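Local coordinates for protein 4-alpha-glucanotransferase (Streptococcus agalactiae, PDB 6M6T) that is an amylomaltase, a carbohydrate-active enzyme of the TIM-barrel clan that holds glycan ligands in two pockets, at residues L244-V249 and G258-N263. Numbering follows the deposited sequence.
Sequences LAIAGV and GQLWGN. With AC1 (4,6-dideoxy-4-{[(1S,4R,5S,6S)-4,5,6-trihydroxy-3-(hydroxymethyl)cyclohex-2-en-1-yl]amino}-alpha-D-glucopyranose), chain I.
Two strands, 245-249 and 259-264, pair antiparallel as a β-hairpin that contributes residues to both glycan pockets. At the end near the connecting loop, V249 and Q259 form a hydrogen-bonded pair: V249 N reaches Q259 O at 2.9 Å and Q259 N returns to V249 O at 2.8 Å. G248 and L260 follow as a non-hydrogen-bonded pair; beyond it the register slips in a wide bulge, W261 to N263 facing A247. A247 O takes W261 N at 3.0 Å, in the carbonyl plane on a lone pair, and more weakly the next amide, G262 N. A247 N in turn donates to N263 O, a bent bond.

The W261 indole lies against this backbone. G248 CA sits over one face, 4.0 Å from the centroid of the five-membered ring and 20° off its normal, a CH-π contact. The NE1 N-H points, in the ring plane, at a lone pair of Q259 OE1, 2.6 Å from NE1, so this bond and G248 together limit the ring's rotation. H297 meets the indole edge-to-face.

The I246 and L260 side chains cross obliquely, CD1 to CD1 at 3.5 Å, both also touching I307 of strand 303-308. Separately, V249 CG1 lies against CB and CG of Q259.

This AC1 donates to two main-chain carbonyls of the strand, O3B to L260 O and O4 weakly to W261 O, while V249 and Q259 touch another AC1. The bulge and the secured indole thus probably set how this strand presents its carbonyls and W261 to the bound glycan.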
loop_
_atom_site.group_PDB
_atom_site.type_symbol
_atom_site.label_atom_id
_atom_site.label_comp_id
_atom_site.label_asym_id
_atom_site.label_seq_id
_atom_site.Cartn_x
_atom_site.Cartn_y
_atom_site.Cartn_z
ATOM N N LEU A 244 -16.259 -18.111 -5.155
ATOM C CA LEU A 244 -17.428 -18.640 -4.449
ATOM C C LEU A 244 -17.950 -17.623 -3.446
ATOM O O LEU A 244 -19.144 -17.295 -3.442
ATOM C CB LEU A 244 -17.082 -19.946 -3.730
ATOM C CG LEU A 244 -16.625 -21.180 -4.509
ATOM C CD1 LEU A 244 -16.504 -22.412 -3.588
ATOM C CD2 LEU A 244 -17.556 -21.424 -5.695
ATOM N N ALA A 245 -17.057 -17.129 -2.585
ATOM C CA ALA A 245 -17.298 -16.037 -1.660
ATOM C C ALA A 245 -16.273 -14.927 -1.889
ATOM O O ALA A 245 -15.154 -15.178 -2.355
ATOM C CB ALA A 245 -17.214 -16.532 -0.241
ATOM N N ILE A 246 -16.654 -13.690 -1.567
ATOM C CA ILE A 246 -15.754 -12.551 -1.682
ATOM C C ILE A 246 -15.497 -11.941 -0.299
ATOM O O ILE A 246 -16.140 -12.283 0.706
ATOM C CB ILE A 246 -16.264 -11.472 -2.669
ATOM C CG1 ILE A 246 -17.635 -10.940 -2.250
ATOM C CG2 ILE A 246 -16.258 -11.995 -4.110
ATOM C CD1 ILE A 246 -17.943 -9.580 -2.820
ATOM N N ALA A 247 -14.540 -11.009 -0.277
ATOM C CA ALA A 247 -14.056 -10.391 0.946
ATOM C C ALA A 247 -14.759 -9.069 1.237
ATOM O O ALA A 247 -15.220 -8.363 0.340
ATOM C CB ALA A 247 -12.551 -10.164 0.860
ATOM N N GLY A 248 -14.839 -8.748 2.516
ATOM C CA GLY A 248 -15.402 -7.494 2.950
ATOM C C GLY A 248 -15.401 -7.365 4.460
ATOM O O GLY A 248 -14.585 -7.967 5.171
ATOM N N VAL A 249 -16.342 -6.582 4.963
ATOM C CA VAL A 249 -16.373 -6.279 6.382
ATOM C C VAL A 249 -17.771 -5.744 6.673
ATOM O O VAL A 249 -18.333 -5.001 5.852
ATOM C CB VAL A 249 -15.237 -5.303 6.732
ATOM C CG1 VAL A 249 -15.639 -3.825 6.522
ATOM C CG2 VAL A 249 -14.658 -5.609 8.097
ATOM N N GLY A 258 -21.429 -0.946 5.946
ATOM C CA GLY A 258 -20.271 -1.820 5.916
ATOM C C GLY A 258 -19.482 -1.676 4.626
ATOM O O GLY A 258 -19.589 -0.678 3.906
ATOM N N GLN A 259 -18.684 -2.699 4.325
ATOM C CA GLN A 259 -17.773 -2.624 3.191
ATOM C C GLN A 259 -17.771 -3.921 2.402
ATOM O O GLN A 259 -17.682 -5.015 2.970
ATOM C CB GLN A 259 -16.334 -2.322 3.624
ATOM C CG GLN A 259 -16.054 -0.874 3.978
ATOM C CD GLN A 259 -14.642 -0.693 4.501
ATOM O OE1 GLN A 259 -13.721 -1.401 4.081
ATOM N NE2 GLN A 259 -14.468 0.231 5.446
ATOM N N LEU A 260 -17.834 -3.776 1.082
ATOM C CA LEU A 260 -17.672 -4.872 0.139
ATOM C C LEU A 260 -16.396 -4.613 -0.656
ATOM O O LEU A 260 -16.268 -3.562 -1.299
ATOM C CB LEU A 260 -18.891 -4.979 -0.779
ATOM C CG LEU A 260 -18.857 -6.078 -1.830
ATOM C CD1 LEU A 260 -20.067 -6.985 -1.669
ATOM C CD2 LEU A 260 -18.793 -5.446 -3.223
ATOM N N TRP A 261 -15.452 -5.558 -0.597
ATOM C CA TRP A 261 -14.126 -5.377 -1.183
ATOM C C TRP A 261 -13.961 -6.040 -2.554
ATOM O O TRP A 261 -13.414 -5.419 -3.473
ATOM C CB TRP A 261 -13.060 -5.905 -0.219
ATOM C CG TRP A 261 -12.954 -5.109 1.054
ATOM C CD1 TRP A 261 -13.565 -3.917 1.331
ATOM C CD2 TRP A 261 -12.187 -5.447 2.220
ATOM N NE1 TRP A 261 -13.229 -3.494 2.601
ATOM C CE2 TRP A 261 -12.383 -4.412 3.166
ATOM C CE3 TRP A 261 -11.349 -6.516 2.554
ATOM C CZ2 TRP A 261 -11.778 -4.420 4.421
ATOM C CZ3 TRP A 261 -10.748 -6.521 3.807
ATOM C CH2 TRP A 261 -10.968 -5.479 4.721
ATOM N N GLY A 262 -14.418 -7.282 -2.719
ATOM C CA GLY A 262 -14.375 -7.966 -3.993
ATOM C C GLY A 262 -13.256 -8.973 -4.149
ATOM O O GLY A 262 -13.251 -9.720 -5.136
ATOM N N ASN A 263 -12.310 -9.018 -3.219
ATOM C CA ASN A 263 -11.211 -9.959 -3.349
ATOM C C ASN A 263 -11.701 -11.390 -3.135
ATOM O O ASN A 263 -12.646 -11.637 -2.377
ATOM C CB ASN A 263 -10.102 -9.653 -2.345
ATOM C CG ASN A 263 -9.897 -8.169 -2.120
ATOM O OD1 ASN A 263 -10.781 -7.480 -1.616
ATOM N ND2 ASN A 263 -8.714 -7.670 -2.478
HETATM C C1 AC1 I . -9.736 -0.888 0.137
HETATM O O2 AC1 I . -11.525 0.523 1.071
HETATM C C2 AC1 I . -10.965 -0.003 -0.149
HETATM C C4A AC1 I . -15.121 -2.786 -5.548
HETATM C C3 AC1 I . -12.030 -0.743 -0.905
HETATM O O3 AC1 I . -13.062 0.205 -1.126
HETATM C C4 AC1 I . -11.435 -1.281 -2.228
HETATM N N4A AC1 I . -12.381 -1.938 -3.181
HETATM C C5 AC1 I . -10.357 -2.258 -1.792
HETATM O O5 AC1 I . -9.312 -1.539 -1.102
HETATM C C6 AC1 I . -9.777 -2.953 -3.020
HETATM C C1B AC1 I . -13.042 -1.103 -4.222
HETATM C C2B AC1 I . -14.525 -1.059 -3.891
HETATM O O2B AC1 I . -14.719 -0.598 -2.551
HETATM C C3B AC1 I . -15.072 -2.488 -4.040
HETATM O O3B AC1 I . -16.387 -2.601 -3.454
HETATM O O4 AC1 I . -15.531 -4.156 -5.836
HETATM C C5B AC1 I . -13.889 -2.472 -6.156
HETATM C C7B AC1 I . -12.914 -1.645 -5.526
HETATM C C6B AC1 I . -13.686 -3.039 -7.582
HETATM O O6B AC1 I . -14.609 -4.125 -7.821
#